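Local coordinates for peptidoglycan-recognition protein LB (Drosophila melanogaster, PDB 7NSY) that hydrolyses the amide link between N-acetylmuramoyl and L-amino acid residues of bacterial peptidoglycan as a zinc-dependent amidase of innate immunity, at residues I43-M48 with L152-V157. The protein carries 1 engineered substitution. Sequence-based numbering, arbitrary orientation.
Sequences IHHSYM and LGHRQV
H154 reaches from the end of strand 149-153 to two histidines of the parallel neighbour, strand 38-45. Its ring presents a face to the edge of the H45 imidazole in an offset edge-to-face pair, planes at 82°, with H45 CD2 3.6 Å from H154 CE1. A water links the two rings, 2.9 Å from H45 NE2 and 3.2 Å from H154 NE2. H154 CB lies 3.3 Å from H44 ND1. With chi1 at 68°, H154 CG sits between its backbone N and carbonyl carbon, which turns the ring toward strand 38-45, with I43 O at its edge, in the ring plane. That carbonyl takes a bond from H154 N (2.8 Å) and a weak one from H154 ND1 (3.4 Å); I43 N donates to L152 O. H44 NE2 is hydrogen-bonded to H102. Replacing H154 by alanine removes the imidazole, which would probably leave the H45 edge without its aromatic partner and the bridging water without one of its two ring nitrogens. H44 and H154 are zinc-binding residues of the enzyme, as is position 162, here an engineered serine. In this pose their ND1 atoms, of H44 and H154, stand 4.9 Å apart, so binding one zinc together would probably require a ring to turn.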
ATOM      1  N   ILE A  43      -1.764  -0.956  -6.188  1.00 13.83           N
ATOM      2  CA  ILE A  43      -1.970  -2.085  -5.262  1.00 14.94           C
ATOM      3  C   ILE A  43      -0.806  -3.053  -5.305  1.00 16.41           C
ATOM      4  O   ILE A  43      -0.368  -3.494  -6.407  1.00 16.11           O
ATOM      5  CB  ILE A  43      -3.266  -2.795  -5.614  1.00 16.21           C
ATOM      6  CG1 ILE A  43      -4.483  -1.869  -5.653  1.00 15.98           C
ATOM      7  CG2 ILE A  43      -3.457  -4.025  -4.739  1.00 17.70           C
ATOM      8  CD1 ILE A  43      -4.715  -1.067  -4.377  1.00 16.57           C
ATOM      9  N   HIS A  44      -0.233  -3.359  -4.168  1.00 14.24           N
ATOM     10  CA  HIS A  44       0.887  -4.279  -3.935  1.00 13.93           C
ATOM     11  C   HIS A  44       0.465  -5.398  -2.983  1.00 15.95           C
ATOM     12  O   HIS A  44      -0.520  -5.259  -2.234  1.00 13.13           O
ATOM     13  CB  HIS A  44       2.079  -3.571  -3.331  1.00 14.93           C
ATOM     14  CG  HIS A  44       2.585  -2.440  -4.137  1.00 14.65           C
ATOM     15  ND1 HIS A  44       3.506  -2.638  -5.161  1.00 15.99           N
ATOM     16  CD2 HIS A  44       2.329  -1.104  -4.121  1.00 15.25           C
ATOM     17  CE1 HIS A  44       3.812  -1.472  -5.675  1.00 15.52           C
ATOM     18  NE2 HIS A  44       3.120  -0.504  -5.052  1.00 15.87           N
ATOM     19  N   HIS A  45       1.310  -6.429  -2.929  1.00 15.84           N
ATOM     20  CA  HIS A  45       1.306  -7.375  -1.785  1.00 15.67           C
ATOM     21  C   HIS A  45       2.702  -7.507  -1.241  1.00 16.97           C
ATOM     22  O   HIS A  45       3.676  -7.127  -1.889  1.00 17.31           O
ATOM     23  CB  HIS A  45       0.605  -8.682  -2.129  1.00 16.18           C
ATOM     24  CG  HIS A  45       1.380  -9.493  -3.111  1.00 16.96           C
ATOM     25  ND1 HIS A  45       2.375 -10.357  -2.704  1.00 18.50           N
ATOM     26  CD2 HIS A  45       1.326  -9.568  -4.458  1.00 18.82           C
ATOM     27  CE1 HIS A  45       2.921 -10.934  -3.774  1.00 17.99           C
ATOM     28  NE2 HIS A  45       2.295 -10.469  -4.862  1.00 18.93           N
ATOM     29  N   SER A  46       2.837  -7.976  -0.014  1.00 15.89           N
ATOM     30  CA  SER A  46       4.134  -7.961   0.689  1.00 17.76           C
ATOM     31  C   SER A  46       4.973  -9.170   0.296  1.00 21.31           C
ATOM     32  O   SER A  46       6.200  -9.053   0.432  1.00 24.78           O
ATOM     33  CB  SER A  46       3.947  -7.819   2.179  1.00 16.48           C
ATOM     34  OG  SER A  46       3.289  -8.925   2.751  1.00 17.20           O
ATOM     35  N   TYR A  47       4.351 -10.277  -0.113  1.00 20.42           N
ATOM     36  CA  TYR A  47       5.000 -11.600  -0.277  1.00 23.80           C
ATOM     37  C   TYR A  47       5.474 -12.120   1.091  1.00 23.33           C
ATOM     38  O   TYR A  47       4.926 -13.145   1.545  1.00 27.64           O
ATOM     39  CB  TYR A  47       6.111 -11.526  -1.332  1.00 25.74           C
ATOM     40  CG  TYR A  47       6.878 -12.817  -1.469  1.00 29.08           C
ATOM     41  CD1 TYR A  47       6.254 -13.968  -1.924  1.00 29.75           C
ATOM     42  CD2 TYR A  47       8.212 -12.898  -1.107  1.00 30.89           C
ATOM     43  CE1 TYR A  47       6.951 -15.170  -2.046  1.00 34.55           C
ATOM     44  CE2 TYR A  47       8.922 -14.089  -1.201  1.00 35.70           C
ATOM     45  CZ  TYR A  47       8.289 -15.223  -1.685  1.00 35.40           C
ATOM     46  OH  TYR A  47       8.993 -16.386  -1.809  1.00 38.92           O
ATOM     47  N   MET A  48       6.451 -11.439   1.708  1.00 28.42           N
ATOM     48  CA  MET A  48       6.906 -11.637   3.113  1.00 30.15           C
ATOM     49  C   MET A  48       6.992 -10.250   3.722  1.00 29.36           C
ATOM     50  O   MET A  48       7.600  -9.361   3.127  1.00 31.39           O
ATOM     51  CB  MET A  48       8.289 -12.282   3.203  1.00 36.09           C
ATOM     52  CG  MET A  48       8.344 -13.651   2.585  1.00 40.01           C
ATOM     53  SD  MET A  48      10.056 -14.233   2.392  1.00 58.21           S
ATOM     54  CE  MET A  48      10.561 -14.291   4.111  1.00 51.97           C
ATOM     55  N   LEU A 152      -3.995   1.059 -10.511  1.00 13.75           N
ATOM     56  CA  LEU A 152      -3.088   0.116 -11.169  1.00 13.93           C
ATOM     57  C   LEU A 152      -2.727  -0.994 -10.200  1.00 15.08           C
ATOM     58  O   LEU A 152      -2.690  -0.777  -8.983  1.00 15.94           O
ATOM     59  CB  LEU A 152      -1.806   0.822 -11.590  1.00 15.15           C
ATOM     60  CG  LEU A 152      -1.959   2.024 -12.512  1.00 17.08           C
ATOM     61  CD1 LEU A 152      -0.637   2.736 -12.671  1.00 18.05           C
ATOM     62  CD2 LEU A 152      -2.514   1.573 -13.843  1.00 18.19           C
ATOM     63  N   GLY A 153      -2.408  -2.161 -10.720  1.00 14.34           N
ATOM     64  CA  GLY A 153      -1.732  -3.246  -9.967  1.00 14.38           C
ATOM     65  C   GLY A 153      -0.213  -3.145 -10.087  1.00 14.67           C
ATOM     66  O   GLY A 153       0.345  -2.600 -11.078  1.00 16.29           O
ATOM     67  N   HIS A 154       0.532  -3.633  -9.080  1.00 17.11           N
ATOM     68  CA  HIS A 154       2.015  -3.625  -9.094  1.00 16.92           C
ATOM     69  C   HIS A 154       2.580  -4.268 -10.374  1.00 12.58           C
ATOM     70  O   HIS A 154       3.562  -3.717 -10.860  1.00 16.86           O
ATOM     71  CB  HIS A 154       2.568  -4.317  -7.850  1.00 16.56           C
ATOM     72  CG  HIS A 154       2.319  -5.786  -7.808  1.00 15.23           C
ATOM     73  ND1 HIS A 154       1.151  -6.339  -7.385  1.00 18.69           N
ATOM     74  CD2 HIS A 154       3.059  -6.791  -8.321  1.00 15.15           C
ATOM     75  CE1 HIS A 154       1.241  -7.686  -7.532  1.00 16.39           C
ATOM     76  NE2 HIS A 154       2.398  -7.952  -8.155  1.00 19.93           N
ATOM     77  N   ARG A 155       1.897  -5.267 -10.919  1.00 16.03           N
ATOM     78  CA  ARG A 155       2.476  -5.937 -12.131  1.00 16.47           C
ATOM     79  C   ARG A 155       2.359  -5.017 -13.322  1.00 18.44           C
ATOM     80  O   ARG A 155       2.994  -5.320 -14.345  1.00 18.66           O
ATOM     81  CB  ARG A 155       1.819  -7.255 -12.462  1.00 17.42           C
ATOM     82  CG  ARG A 155       0.452  -7.071 -13.114  1.00 20.60           C
ATOM     83  CD  ARG A 155      -0.149  -8.359 -13.529  1.00 25.19           C
ATOM     84  NE  ARG A 155       0.458  -9.004 -14.661  1.00 27.97           N
ATOM     85  CZ  ARG A 155       0.224  -8.700 -15.931  1.00 38.08           C
ATOM     86  NH1 ARG A 155      -0.503  -7.640 -16.249  1.00 41.51           N
ATOM     87  NH2 ARG A 155       0.781  -9.429 -16.885  1.00 41.46           N
ATOM     88  N   GLN A 156       1.593  -3.925 -13.288  1.00 16.05           N
ATOM     89  CA  GLN A 156       1.606  -2.950 -14.387  1.00 15.30           C
ATOM     90  C   GLN A 156       2.790  -1.966 -14.349  1.00 17.63           C
ATOM     91  O   GLN A 156       3.007  -1.302 -15.375  1.00 23.42           O
ATOM     92  CB  GLN A 156       0.282  -2.170 -14.389  1.00 16.72           C
ATOM     93  CG  GLN A 156      -0.898  -3.037 -14.767  1.00 16.96           C
ATOM     94  CD  GLN A 156      -2.205  -2.328 -14.582  1.00 17.88           C
ATOM     95  OE1 GLN A 156      -2.693  -2.147 -13.465  1.00 15.94           O
ATOM     96  NE2 GLN A 156      -2.787  -1.831 -15.675  1.00 18.45           N
ATOM     97  N   VAL A 157       3.417  -1.773 -13.203  1.00 20.38           N
ATOM     98  CA  VAL A 157       4.358  -0.615 -13.044  1.00 22.44           C
ATOM     99  C   VAL A 157       5.748  -1.045 -12.583  1.00 22.88           C
ATOM    100  O   VAL A 157       6.697  -0.228 -12.698  1.00 24.44           O
ATOM    101  CB  VAL A 157       3.781   0.437 -12.085  1.00 23.63           C
ATOM    102  CG1 VAL A 157       2.555   1.092 -12.683  1.00 25.84           C
ATOM    103  CG2 VAL A 157       3.528  -0.161 -10.739  1.00 25.27           C
TER
HETATM  104  O   HOH W   1       2.995 -11.035  -7.573  1.00 23.46           O